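Local coordinates for oxidoreductase, NAD-binding/iron-sulfur cluster-binding protein (Nitratireductor pacificus pht-3B, PDB 6ZXU) that acts as a catabolic reductive dehalogenase, carrying cobalamin and two iron-sulfur clusters that probably serve the reductive removal of halogen from organic substrates, at residues A[402-406]-A[483-489]; A[394-400]-A[421-427]; A[299-305]-A[491-497]; A[359-363]-A[418-422]. All blocks are in the same frame, centred on the assembly; numbering follows the deposited sequence.

Interaction 1 (A[402-406]-A[483-489]); sequences PWMYY and EVIHNPA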
loop_
_atom_site.group_PDB
_atom_site.type_symbol
_atom_site.label_atom_id
_atom_site.label_comp_id
_atom_site.label_asym_id
_atom_site.label_seq_id
_atom_site.Cartn_x
_atom_site.Cartn_y
_atom_site.Cartn_z
ATOM N N PRO A 402 -15.091 5.182 20.666
ATOM C CA PRO A 402 -15.253 3.799 21.141
ATOM C C PRO A 402 -15.930 2.907 20.154
ATOM O O PRO A 402 -15.576 1.713 20.045
ATOM C CB PRO A 402 -16.103 3.936 22.469
ATOM C CG PRO A 402 -15.746 5.332 22.900
ATOM C CD PRO A 402 -15.590 6.167 21.669
ATOM N N TRP A 403 -16.846 3.459 19.377
ATOM C CA TRP A 403 -17.568 2.616 18.444
ATOM C C TRP A 403 -16.665 2.179 17.247
ATOM O O TRP A 403 -17.155 1.428 16.408
ATOM C CB TRP A 403 -18.841 3.334 17.919
ATOM C CG TRP A 403 -18.597 4.723 17.428
ATOM C CD1 TRP A 403 -18.596 5.869 18.168
ATOM C CD2 TRP A 403 -18.298 5.117 16.105
ATOM N NE1 TRP A 403 -18.331 6.943 17.362
ATOM C CE2 TRP A 403 -18.124 6.476 16.099
ATOM C CE3 TRP A 403 -18.129 4.416 14.889
ATOM C CZ2 TRP A 403 -17.851 7.186 14.928
ATOM C CZ3 TRP A 403 -17.881 5.114 13.768
ATOM C CH2 TRP A 403 -17.746 6.488 13.786
ATOM N N MET A 404 -15.451 2.725 17.132
ATOM C CA MET A 404 -14.486 2.345 16.052
ATOM C C MET A 404 -13.676 1.060 16.447
ATOM O O MET A 404 -13.075 0.426 15.596
ATOM C CB MET A 404 -13.498 3.463 15.793
ATOM C CG MET A 404 -14.124 4.751 15.259
ATOM S SD MET A 404 -12.849 5.992 15.091
ATOM C CE MET A 404 -13.760 7.338 14.349
ATOM N N TYR A 405 -13.702 0.676 17.733
ATOM C CA TYR A 405 -13.098 -0.549 18.185
ATOM C C TYR A 405 -14.069 -1.686 18.031
ATOM O O TYR A 405 -15.274 -1.529 18.244
ATOM C CB TYR A 405 -12.647 -0.437 19.647
ATOM C CG TYR A 405 -11.535 0.542 19.940
ATOM C CD1 TYR A 405 -11.772 1.903 19.980
ATOM C CD2 TYR A 405 -10.270 0.103 20.212
ATOM C CE1 TYR A 405 -10.761 2.796 20.283
ATOM C CE2 TYR A 405 -9.246 0.982 20.536
ATOM C CZ TYR A 405 -9.480 2.306 20.593
ATOM O OH TYR A 405 -8.485 3.159 20.921
ATOM N N TYR A 406 -13.573 -2.853 17.690
ATOM C CA TYR A 406 -14.380 -4.062 17.728
ATOM C C TYR A 406 -14.877 -4.349 19.150
ATOM O O TYR A 406 -14.291 -3.916 20.132
ATOM C CB TYR A 406 -13.593 -5.268 17.260
ATOM C CG TYR A 406 -13.246 -5.294 15.788
ATOM C CD1 TYR A 406 -14.206 -5.607 14.854
ATOM C CD2 TYR A 406 -11.928 -5.094 15.364
ATOM C CE1 TYR A 406 -13.865 -5.610 13.504
ATOM C CE2 TYR A 406 -11.584 -5.114 14.050
ATOM C CZ TYR A 406 -12.548 -5.376 13.134
ATOM O OH TYR A 406 -12.205 -5.467 11.791
ATOM N N GLU A 483 -7.540 -4.199 16.087
ATOM C CA GLU A 483 -8.648 -4.079 17.024
ATOM C C GLU A 483 -9.630 -2.936 16.710
ATOM O O GLU A 483 -10.555 -2.700 17.458
ATOM C CB GLU A 483 -8.088 -4.033 18.429
ATOM C CG GLU A 483 -7.556 -5.421 18.751
ATOM C CD GLU A 483 -6.965 -5.599 20.165
ATOM O OE1 GLU A 483 -6.667 -4.626 20.855
ATOM O OE2 GLU A 483 -6.774 -6.763 20.546
ATOM N N VAL A 484 -9.381 -2.174 15.612
ATOM C CA VAL A 484 -10.249 -1.101 15.181
ATOM C C VAL A 484 -10.677 -1.380 13.737
ATOM O O VAL A 484 -9.961 -2.029 13.004
ATOM C CB VAL A 484 -9.623 0.287 15.262
ATOM C CG1 VAL A 484 -9.167 0.564 16.669
ATOM C CG2 VAL A 484 -8.478 0.486 14.296
ATOM N N ILE A 485 -11.873 -0.923 13.393
ATOM C CA ILE A 485 -12.331 -0.895 12.014
ATOM C C ILE A 485 -11.784 0.351 11.349
ATOM O O ILE A 485 -12.024 1.483 11.816
ATOM C CB ILE A 485 -13.825 -0.937 11.961
ATOM C CG1 ILE A 485 -14.292 -2.114 12.815
ATOM C CG2 ILE A 485 -14.302 -1.013 10.521
ATOM C CD1 ILE A 485 -15.733 -1.971 13.263
ATOM N N HIS A 486 -11.057 0.200 10.252
ATOM C CA HIS A 486 -10.362 1.326 9.679
ATOM C C HIS A 486 -11.288 2.320 9.034
ATOM O O HIS A 486 -11.041 3.507 9.113
ATOM C CB HIS A 486 -9.339 0.902 8.640
ATOM C CG HIS A 486 -8.192 0.119 9.205
ATOM N ND1 HIS A 486 -6.959 0.096 8.610
ATOM C CD2 HIS A 486 -8.092 -0.651 10.296
ATOM C CE1 HIS A 486 -6.142 -0.679 9.308
ATOM N NE2 HIS A 486 -6.819 -1.185 10.307
ATOM N N ASN A 487 -12.336 1.858 8.399
ATOM C CA ASN A 487 -13.168 2.771 7.617
ATOM C C ASN A 487 -13.585 4.047 8.305
ATOM O O ASN A 487 -13.426 5.130 7.727
ATOM C CB ASN A 487 -14.391 2.037 7.085
ATOM C CG ASN A 487 -13.973 0.867 6.214
ATOM O OD1 ASN A 487 -13.236 -0.006 6.665
ATOM N ND2 ASN A 487 -14.473 0.828 5.037
ATOM N N PRO A 488 -14.209 3.961 9.501
ATOM C CA PRO A 488 -14.698 5.222 10.097
ATOM C C PRO A 488 -13.568 6.163 10.489
ATOM O O PRO A 488 -13.734 7.366 10.428
ATOM C CB PRO A 488 -15.442 4.721 11.315
ATOM C CG PRO A 488 -14.992 3.401 11.599
ATOM C CD PRO A 488 -14.611 2.792 10.288
ATOM N N ALA A 489 -12.390 5.607 10.807
ATOM C CA ALA A 489 -11.209 6.429 11.007
ATOM C C ALA A 489 -10.722 7.108 9.744
ATOM O O ALA A 489 -10.383 8.290 9.769
ATOM C CB ALA A 489 -10.127 5.606 11.646
#
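One face of the Tyr406 ring carries Ile485 CG1, a CH-pi contact 3.9 Å from the ring centroid and 24° off the normal, while Glu483 CA lies at the ring's edge, in its plane. Tyr405 receives Val484 CG1 over one face, the methyl lying 3.7 Å from Tyr405 CD2. Because Val484 sets CG1 anti to its carbonyl carbon (chi1 -57°), this branch, not CG2, reaches the ring. The Trp403 indole meets Pro488 obliquely, CZ3 to CB 3.5 Å; over one of its faces lies Met404 CG, which also comes within 4.0 Å of Pro488 CG. Two backbone bonds flank a single bridge between Tyr405 and Val484: Ile485 N to Met404 O, 2.8 Å, and Tyr406 N to Glu483 O, 3.0 Å. Tyr406 OH is hydrogen-bonded to cobalamin O58, and His486 N to another cobalamin oxygen. With an alanine in place of Tyr406, Ile485 would probably lose its aromatic cover and the cobalamin oxygen its hydroxyl partner. The contact ties the loop after strand 394-399 to the turn entering helix 486-492, with Val484 packed on strands 474-477 and 514-521.

Interaction 2 (A[394-400]-A[421-427]); sequences FVGICRA and DYAVVML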
loop_
_atom_site.group_PDB
_atom_site.type_symbol
_atom_site.label_atom_id
_atom_site.label_comp_id
_atom_site.label_asym_id
_atom_site.label_seq_id
_atom_site.Cartn_x
_atom_site.Cartn_y
_atom_site.Cartn_z
ATOM N N PHE A 394 -0.594 9.368 2.426
ATOM C CA PHE A 394 -1.420 10.309 3.178
ATOM C C PHE A 394 -1.335 10.005 4.648
ATOM O O PHE A 394 -1.320 8.829 5.054
ATOM C CB PHE A 394 -2.879 10.216 2.745
ATOM C CG PHE A 394 -3.147 10.605 1.321
ATOM C CD1 PHE A 394 -2.927 9.717 0.290
ATOM C CD2 PHE A 394 -3.513 11.882 0.994
ATOM C CE1 PHE A 394 -3.100 10.085 -1.036
ATOM C CE2 PHE A 394 -3.695 12.248 -0.341
ATOM C CZ PHE A 394 -3.484 11.343 -1.343
ATOM N N VAL A 395 -1.366 11.018 5.463
ATOM C CA VAL A 395 -1.466 10.908 6.909
ATOM C C VAL A 395 -2.586 11.852 7.422
ATOM O O VAL A 395 -2.681 12.996 6.999
ATOM C CB VAL A 395 -0.157 11.289 7.670
ATOM C CG1 VAL A 395 -0.299 11.017 9.157
ATOM C CG2 VAL A 395 1.051 10.565 7.140
ATOM N N GLY A 396 -3.473 11.291 8.215
ATOM C CA GLY A 396 -4.508 12.054 8.894
ATOM C C GLY A 396 -4.662 11.556 10.316
ATOM O O GLY A 396 -4.321 10.453 10.643
ATOM N N ILE A 397 -5.312 12.343 11.144
ATOM C CA ILE A 397 -5.481 12.088 12.538
ATOM C C ILE A 397 -6.896 12.390 12.980
ATOM O O ILE A 397 -7.472 13.413 12.560
ATOM C CB ILE A 397 -4.502 13.004 13.381
ATOM C CG1 ILE A 397 -3.061 12.801 12.899
ATOM C CG2 ILE A 397 -4.642 12.651 14.863
ATOM C CD1 ILE A 397 -2.102 13.845 13.361
ATOM N N CYS A 398 -7.466 11.506 13.737
ATOM C CA CYS A 398 -8.818 11.662 14.316
ATOM C C CYS A 398 -8.847 11.146 15.738
ATOM O O CYS A 398 -7.954 10.445 16.185
ATOM C CB CYS A 398 -9.920 11.022 13.427
ATOM S SG CYS A 398 -9.916 9.228 13.337
ATOM N N ARG A 399 -9.905 11.491 16.491
ATOM C CA ARG A 399 -10.182 10.769 17.736
ATOM C C ARG A 399 -10.625 9.339 17.487
ATOM O O ARG A 399 -11.466 9.079 16.631
ATOM C CB ARG A 399 -11.287 11.500 18.521
ATOM C CG ARG A 399 -10.753 12.788 19.045
ATOM C CD ARG A 399 -11.552 13.385 20.226
ATOM N NE ARG A 399 -10.686 14.385 20.904
ATOM C CZ ARG A 399 -9.901 14.123 21.963
ATOM N NH1 ARG A 399 -9.879 12.916 22.540
ATOM N NH2 ARG A 399 -9.182 15.110 22.488
ATOM N N ALA A 400 -10.096 8.427 18.268
ATOM C CA ALA A 400 -10.462 7.004 18.217
ATOM C C ALA A 400 -11.694 6.801 19.067
ATOM O O ALA A 400 -11.607 6.538 20.264
ATOM C CB ALA A 400 -9.306 6.132 18.726
ATOM N N ASP A 421 -6.856 7.183 22.830
ATOM C CA ASP A 421 -7.619 8.390 22.496
ATOM C C ASP A 421 -7.637 8.813 21.061
ATOM O O ASP A 421 -8.561 9.448 20.646
ATOM C CB ASP A 421 -7.019 9.537 23.299
ATOM C CG ASP A 421 -7.335 9.440 24.852
ATOM O OD1 ASP A 421 -8.327 8.773 25.212
ATOM O OD2 ASP A 421 -6.523 10.003 25.663
ATOM N N TYR A 422 -6.556 8.533 20.318
ATOM C CA TYR A 422 -6.402 9.032 18.968
ATOM C C TYR A 422 -6.074 7.914 17.988
ATOM O O TYR A 422 -5.514 6.905 18.364
ATOM C CB TYR A 422 -5.288 10.080 18.891
ATOM C CG TYR A 422 -5.501 11.290 19.734
ATOM C CD1 TYR A 422 -6.372 12.296 19.308
ATOM C CD2 TYR A 422 -4.963 11.365 21.035
ATOM C CE1 TYR A 422 -6.645 13.387 20.097
ATOM C CE2 TYR A 422 -5.237 12.448 21.837
ATOM C CZ TYR A 422 -6.053 13.440 21.358
ATOM O OH TYR A 422 -6.322 14.521 22.104
ATOM N N ALA A 423 -6.443 8.131 16.735
ATOM C CA ALA A 423 -6.121 7.208 15.628
ATOM C C ALA A 423 -5.334 7.987 14.611
ATOM O O ALA A 423 -5.751 9.076 14.178
ATOM C CB ALA A 423 -7.383 6.657 14.973
ATOM N N VAL A 424 -4.147 7.506 14.313
ATOM C CA VAL A 424 -3.343 8.018 13.208
ATOM C C VAL A 424 -3.563 7.057 12.027
ATOM O O VAL A 424 -3.376 5.864 12.126
ATOM C CB VAL A 424 -1.869 8.086 13.549
ATOM C CG1 VAL A 424 -1.060 8.700 12.382
ATOM C CG2 VAL A 424 -1.721 8.914 14.820
ATOM N N VAL A 425 -4.099 7.615 10.942
ATOM C CA VAL A 425 -4.513 6.864 9.787
ATOM C C VAL A 425 -3.582 7.238 8.638
ATOM O O VAL A 425 -3.378 8.417 8.305
ATOM C CB VAL A 425 -5.945 7.218 9.377
ATOM C CG1 VAL A 425 -6.454 6.295 8.290
ATOM C CG2 VAL A 425 -6.840 7.127 10.588
ATOM N N MET A 426 -3.056 6.208 7.989
ATOM C CA MET A 426 -2.179 6.410 6.823
ATOM C C MET A 426 -2.645 5.586 5.665
ATOM O O MET A 426 -3.161 4.506 5.843
ATOM C CB MET A 426 -0.778 6.098 7.164
ATOM C CG MET A 426 -0.282 7.098 8.152
ATOM S SD MET A 426 1.315 6.770 8.884
ATOM C CE MET A 426 0.894 5.279 9.822
ATOM N N LEU A 427 -2.576 6.169 4.482
ATOM C CA LEU A 427 -2.943 5.499 3.234
ATOM C C LEU A 427 -1.666 5.183 2.438
ATOM O O LEU A 427 -0.799 6.026 2.315
ATOM C CB LEU A 427 -3.880 6.303 2.443
ATOM C CG LEU A 427 -5.214 6.777 2.995
ATOM C CD1 LEU A 427 -5.976 7.517 1.838
ATOM C CD2 LEU A 427 -6.056 5.636 3.495
HETATM O O HOH W 1 -11.110 10.145 22.147
#
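Strands 394-399 and 422-427 run antiparallel, their axes 4.6 Å apart at closest approach and 158° between their directions. Hydrogen-bonded pairs (Phe394 with Leu427, Gly396 with Val425, Cys398 with Ala423) alternate with non-hydrogen-bonded ones (Val395 with Met426, Ile397 with Val424, Arg399 with Tyr422). The bond from Ala423 N to Cys398 O is short and nearly straight, 2.8 Å and 178°, whereas Phe394 N to Leu427 O is weak at 3.4 Å. Past the strand end, Ala400 N still reaches Asp421 O, from above the carbonyl plane. Val395, Ile397, Val424 and Met426 share one face; Val395 CG2 lies 3.8 Å from Met426 CG, the two chains pointing the same way. Val395, Ile397 and Val424 pack there on helix 376-390. On the other face Cys398 SG meets Ala423 CB at 4.0 Å, and Cys398 and Val425 touch helix 486-492. At the outer end the Arg399 chain, extended from CG to NE, carries its guanidinium alongside Tyr422, whose CE1 stands 3.8 Å above the centre of the guanidinium plane, ring and guanidinium planes 45° apart. A water at the guanidinium edge accepts from Arg399 NH1 and donates to Asp421 O. Both strands form one end of a four-stranded antiparallel sheet, continued by 514-521 and 474-477 and flanked by helices, consistent with the nitroreductase-like cobalamin-binding fold of reductive dehalogenases.

Interaction 3 (A[299-305]-A[491-497]); sequences PTTLVVR and LMAGLGE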
loop_
_atom_site.group_PDB
_atom_site.type_symbol
_atom_site.label_atom_id
_atom_site.label_comp_id
_atom_site.label_asym_id
_atom_site.label_seq_id
_atom_site.Cartn_x
_atom_site.Cartn_y
_atom_site.Cartn_z
ATOM N N PRO A 299 -19.137 14.409 8.529
ATOM C CA PRO A 299 -19.011 13.822 7.206
ATOM C C PRO A 299 -20.175 14.150 6.281
ATOM O O PRO A 299 -21.218 14.582 6.738
ATOM C CB PRO A 299 -19.001 12.374 7.477
ATOM C CG PRO A 299 -18.703 12.240 8.916
ATOM C CD PRO A 299 -19.298 13.400 9.582
ATOM N N THR A 300 -19.972 13.931 4.984
ATOM C CA THR A 300 -20.984 14.229 3.963
ATOM C C THR A 300 -22.135 13.201 3.985
ATOM O O THR A 300 -23.072 13.315 3.236
ATOM C CB THR A 300 -20.374 14.274 2.562
ATOM O OG1 THR A 300 -19.753 12.985 2.274
ATOM C CG2 THR A 300 -19.298 15.386 2.465
ATOM N N THR A 301 -22.002 12.169 4.791
ATOM C CA THR A 301 -23.007 11.156 4.898
ATOM C C THR A 301 -23.389 11.064 6.366
ATOM O O THR A 301 -22.534 11.325 7.241
ATOM C CB THR A 301 -22.480 9.767 4.391
ATOM O OG1 THR A 301 -21.151 9.469 4.918
ATOM C CG2 THR A 301 -22.419 9.741 2.909
ATOM N N LEU A 302 -24.610 10.656 6.640
ATOM C CA LEU A 302 -25.099 10.623 8.024
ATOM C C LEU A 302 -24.412 9.605 8.929
ATOM O O LEU A 302 -24.241 8.461 8.564
ATOM C CB LEU A 302 -26.583 10.340 8.005
ATOM C CG LEU A 302 -27.384 10.464 9.284
ATOM C CD1 LEU A 302 -27.289 11.856 9.890
ATOM C CD2 LEU A 302 -28.821 10.112 8.910
ATOM N N VAL A 303 -23.923 10.051 10.077
ATOM C CA VAL A 303 -23.347 9.181 11.117
ATOM C C VAL A 303 -24.148 9.466 12.417
ATOM O O VAL A 303 -24.197 10.613 12.916
ATOM C CB VAL A 303 -21.850 9.477 11.333
ATOM C CG1 VAL A 303 -21.251 8.617 12.443
ATOM C CG2 VAL A 303 -21.095 9.275 10.031
ATOM N N VAL A 304 -24.807 8.448 12.917
ATOM C CA VAL A 304 -25.615 8.586 14.173
ATOM C C VAL A 304 -24.906 7.754 15.233
ATOM O O VAL A 304 -25.199 6.577 15.407
ATOM C CB VAL A 304 -27.050 8.086 13.929
ATOM C CG1 VAL A 304 -27.916 8.377 15.179
ATOM C CG2 VAL A 304 -27.648 8.743 12.677
ATOM N N ARG A 305 -23.984 8.389 15.958
ATOM C CA ARG A 305 -23.118 7.661 16.857
ATOM C C ARG A 305 -23.872 6.905 17.936
ATOM O O ARG A 305 -23.494 5.764 18.296
ATOM C CB ARG A 305 -22.153 8.590 17.526
ATOM C CG ARG A 305 -21.114 9.153 16.596
ATOM C CD ARG A 305 -20.422 10.313 17.265
ATOM N NE ARG A 305 -19.243 10.635 16.537
ATOM C CZ ARG A 305 -19.252 11.246 15.362
ATOM N NH1 ARG A 305 -20.388 11.585 14.743
ATOM N NH2 ARG A 305 -18.099 11.447 14.777
ATOM N N LEU A 491 -12.685 7.998 7.368
ATOM C CA LEU A 491 -13.701 9.054 7.157
ATOM C C LEU A 491 -13.479 10.245 8.100
ATOM O O LEU A 491 -13.450 11.372 7.639
ATOM C CB LEU A 491 -15.051 8.507 7.387
ATOM C CG LEU A 491 -16.151 9.500 7.111
ATOM C CD1 LEU A 491 -16.357 9.760 5.625
ATOM C CD2 LEU A 491 -17.443 8.976 7.729
ATOM N N MET A 492 -13.344 9.982 9.377
ATOM C CA MET A 492 -13.172 11.063 10.398
ATOM C C MET A 492 -11.851 11.806 10.305
ATOM O O MET A 492 -11.779 12.983 10.579
ATOM C CB MET A 492 -13.337 10.541 11.795
ATOM C CG MET A 492 -14.772 10.116 12.170
ATOM S SD MET A 492 -15.989 11.411 11.717
ATOM C CE MET A 492 -17.258 10.176 11.412
ATOM N N ALA A 493 -10.805 11.145 9.818
ATOM C CA ALA A 493 -9.483 11.776 9.550
ATOM C C ALA A 493 -9.432 12.553 8.274
ATOM O O ALA A 493 -8.422 13.169 7.994
ATOM C CB ALA A 493 -8.390 10.711 9.589
ATOM N N GLY A 494 -10.549 12.629 7.506
ATOM C CA GLY A 494 -10.605 13.414 6.329
ATOM C C GLY A 494 -9.679 12.911 5.226
ATOM O O GLY A 494 -9.171 13.697 4.455
ATOM N N LEU A 495 -9.626 11.592 5.051
ATOM C CA LEU A 495 -8.804 11.001 3.938
ATOM C C LEU A 495 -9.634 10.431 2.825
ATOM O O LEU A 495 -9.093 10.188 1.763
ATOM C CB LEU A 495 -7.823 9.972 4.476
ATOM C CG LEU A 495 -6.771 10.479 5.447
ATOM C CD1 LEU A 495 -5.987 9.342 5.976
ATOM C CD2 LEU A 495 -5.904 11.536 4.883
ATOM N N GLY A 496 -10.964 10.349 2.999
ATOM C CA GLY A 496 -11.840 9.875 1.963
ATOM C C GLY A 496 -13.274 10.175 2.266
ATOM O O GLY A 496 -13.612 10.541 3.338
ATOM N N GLU A 497 -14.109 10.047 1.244
ATOM C CA GLU A 497 -15.575 10.043 1.381
ATOM C C GLU A 497 -16.116 8.639 1.084
ATOM O O GLU A 497 -15.506 7.823 0.380
ATOM C CB GLU A 497 -16.234 10.991 0.363
ATOM C CG GLU A 497 -16.314 12.457 0.723
ATOM C CD GLU A 497 -17.268 13.226 -0.203
ATOM O OE1 GLU A 497 -18.501 12.973 -0.167
ATOM O OE2 GLU A 497 -16.854 14.120 -0.956
#
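Pro299 CG rests against two side chains of helix 486-492, 3.5 Å from Met492 CE and 3.7 Å from Leu491 CD2. The proline ring crosses Leu491 at about a right angle and Met492 obliquely. Met492 is bent at its second and third torsions (chi2 -49°), which helps bring CE to Val303 CG2, the two side chains meeting tip to tip at 4.2 Å. Leu491 and Val303 also touch the cobalamin, placing this apolar cluster at the wall of the cofactor pocket. Just beyond it the helix ends in a Schellman motif: Gly494 takes a positive phi of 66° and two bonds run back into the last turn, one of them Gly494 N to Leu491 O at 3.2 Å. The chain beyond the helix leads to Glu497. On one flank Arg305 approaches Met492 from the opposite direction, NH2 3.7 Å from SD, while Arg305 NE forms a salt bridge with Glu401. At the polar edge Thr300 OG1 donates to Glu497 OE1 at 2.7 Å, meeting it 45° above the carboxylate plane; the two side chains cross at about a right angle. Glu497 OE1 also binds Gln536 NE2, and OE2 takes the backbone N-H groups of Phe533 and Leu535; four donors on a buried carboxylate would probably favour its ionised form.

Interaction 4 (A[359-363]-A[418-422]); sequences GTREK and AYHDY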
loop_
_atom_site.group_PDB
_atom_site.type_symbol
_atom_site.label_atom_id
_atom_site.label_comp_id
_atom_site.label_asym_id
_atom_site.label_seq_id
_atom_site.Cartn_x
_atom_site.Cartn_y
_atom_site.Cartn_z
ATOM N N GLY A 359 2.505 -3.312 19.573
ATOM C CA GLY A 359 2.546 -2.388 20.673
ATOM C C GLY A 359 1.612 -2.673 21.852
ATOM O O GLY A 359 1.068 -3.752 21.956
ATOM N N THR A 360 1.367 -1.643 22.659
ATOM C CA THR A 360 0.824 -1.740 23.990
ATOM C C THR A 360 -0.590 -1.181 24.068
ATOM O O THR A 360 -0.944 -0.263 23.351
ATOM C CB THR A 360 1.630 -0.857 24.998
ATOM O OG1 THR A 360 1.683 0.539 24.548
ATOM C CG2 THR A 360 3.002 -1.391 25.178
ATOM N N ARG A 361 -1.416 -1.793 24.885
ATOM C CA ARG A 361 -2.752 -1.296 25.166
ATOM C C ARG A 361 -2.843 -0.548 26.506
ATOM O O ARG A 361 -3.761 0.213 26.698
ATOM C CB ARG A 361 -3.742 -2.432 25.167
ATOM C CG ARG A 361 -3.849 -3.233 23.896
ATOM C CD ARG A 361 -4.793 -4.363 24.052
ATOM N NE ARG A 361 -4.856 -5.293 22.900
ATOM C CZ ARG A 361 -3.939 -6.223 22.622
ATOM N NH1 ARG A 361 -2.854 -6.315 23.366
ATOM N NH2 ARG A 361 -4.087 -7.036 21.588
ATOM N N GLU A 362 -1.842 -0.709 27.370
ATOM C CA GLU A 362 -1.879 -0.119 28.727
ATOM C C GLU A 362 -1.344 1.287 28.721
ATOM O O GLU A 362 -0.499 1.622 27.898
ATOM C CB GLU A 362 -1.072 -0.988 29.706
ATOM C CG GLU A 362 0.450 -0.699 29.692
ATOM C CD GLU A 362 1.327 -1.590 28.723
ATOM O OE1 GLU A 362 2.584 -1.365 28.703
ATOM O OE2 GLU A 362 0.790 -2.498 27.968
ATOM N N LYS A 363 -1.832 2.134 29.653
ATOM C CA LYS A 363 -1.325 3.519 29.757
ATOM C C LYS A 363 0.152 3.505 30.080
ATOM O O LYS A 363 0.639 2.616 30.811
ATOM C CB LYS A 363 -2.076 4.338 30.802
ATOM C CG LYS A 363 -3.541 4.497 30.477
ATOM C CD LYS A 363 -3.811 5.280 29.185
ATOM C CE LYS A 363 -5.334 5.318 28.810
ATOM N NZ LYS A 363 -5.633 5.867 27.398
ATOM N N ALA A 418 -11.824 0.380 24.566
ATOM C CA ALA A 418 -11.357 1.552 23.812
ATOM C C ALA A 418 -10.131 2.171 24.502
ATOM O O ALA A 418 -10.237 3.222 25.130
ATOM C CB ALA A 418 -12.495 2.567 23.654
ATOM N N TYR A 419 -8.964 1.579 24.333
ATOM C CA TYR A 419 -7.851 1.906 25.169
ATOM C C TYR A 419 -7.046 3.138 24.823
ATOM O O TYR A 419 -6.286 3.606 25.657
ATOM C CB TYR A 419 -6.959 0.656 25.345
ATOM C CG TYR A 419 -6.703 -0.101 24.049
ATOM C CD1 TYR A 419 -5.839 0.396 23.110
ATOM C CD2 TYR A 419 -7.319 -1.310 23.813
ATOM C CE1 TYR A 419 -5.596 -0.285 21.906
ATOM C CE2 TYR A 419 -7.099 -2.008 22.664
ATOM C CZ TYR A 419 -6.233 -1.474 21.683
ATOM O OH TYR A 419 -5.951 -2.220 20.543
ATOM N N HIS A 420 -7.148 3.711 23.605
ATOM C CA HIS A 420 -6.395 4.850 23.225
ATOM C C HIS A 420 -7.334 5.965 22.735
ATOM O O HIS A 420 -8.386 5.718 22.212
ATOM C CB HIS A 420 -5.424 4.561 22.092
ATOM C CG HIS A 420 -4.292 3.692 22.461
ATOM N ND1 HIS A 420 -3.799 2.725 21.627
ATOM C CD2 HIS A 420 -3.578 3.592 23.609
ATOM C CE1 HIS A 420 -2.826 2.068 22.242
ATOM N NE2 HIS A 420 -2.684 2.585 23.445
ATOM N N ASP A 421 -6.856 7.183 22.830
ATOM C CA ASP A 421 -7.619 8.390 22.496
ATOM C C ASP A 421 -7.637 8.813 21.061
ATOM O O ASP A 421 -8.561 9.448 20.646
ATOM C CB ASP A 421 -7.019 9.537 23.299
ATOM C CG ASP A 421 -7.335 9.440 24.852
ATOM O OD1 ASP A 421 -8.327 8.773 25.212
ATOM O OD2 ASP A 421 -6.523 10.003 25.663
ATOM N N TYR A 422 -6.556 8.533 20.318
ATOM C CA TYR A 422 -6.402 9.032 18.968
ATOM C C TYR A 422 -6.074 7.914 17.988
ATOM O O TYR A 422 -5.514 6.905 18.364
ATOM C CB TYR A 422 -5.288 10.080 18.891
ATOM C CG TYR A 422 -5.501 11.290 19.734
ATOM C CD1 TYR A 422 -6.372 12.296 19.308
ATOM C CD2 TYR A 422 -4.963 11.365 21.035
ATOM C CE1 TYR A 422 -6.645 13.387 20.097
ATOM C CE2 TYR A 422 -5.237 12.448 21.837
ATOM C CZ TYR A 422 -6.053 13.440 21.358
ATOM O OH TYR A 422 -6.322 14.521 22.104
HETATM O O HOH W 2 -4.967 2.170 27.788
HETATM O O HOH W 3 -7.993 5.635 26.244
#
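Arg361 lays its aliphatic chain over one face of the Tyr419 ring: CG is 3.7 Å from the centroid and 14° off the normal, a CH-pi contact over the ring centre. Farther along, CD comes within 3.6 Å of Tyr419 CE2, and the guanidinium, turned 78° from the ring plane, presents its edge to that carbon. Both polar ends converge outside the segments on Glu483 OE1, by a salt bridge from Arg361 NE and a hydrogen bond with Tyr419 OH. A leucine in place of Tyr419 would probably leave Arg361 without its flat support and Glu483 without its hydroxyl partner. Among direct polar contacts, Lys363 NZ donates to Tyr419 O at 2.9 Å and forms a salt bridge with Asp522; a bend at chi2 (-64°) helps bring the amine there. Thr360 O lies in plane at the edge of the His420 ring, 3.2 Å from CE1, while His420 ND1 is hydrogen-bonded to Thr520 and NE2 to Ser473. Water adds a further layer: one molecule donates to Arg361 O and, at 2.9 Å, to Tyr419 O, and another accepts from Lys363 NZ. The arrangement is a solvated loop-to-loop contact joining the loop before strand 422-429 to the one bordering outer strand 474-477, where Thr360 is hydrogen-bonded through its backbone to Ala474.

In the fold
Interactions 1 and 2 are buried, interaction 3 is partly buried and interaction 4 lies at the surface. Chemistry follows this order: regular backbone pairing and apolar faces in interaction 2, CH-pi contacts beside the cobalamin in interaction 1, a small apolar cluster with one gripped carboxylate in interaction 3, and a CH-pi contact with charges and waters, away from the cofactor, in interaction 4. Interactions 1 and 3 use the same helix, 486-492, and Met404 CE meets Met492 CG at 3.7 Å. Interaction 2 adjoins both through Cys398, which touches Ala489 and Met492. Glu483 joins interaction 1 to interaction 4, whereas interactions 3 and 4 stay about 9 Å apart at their nearest atoms.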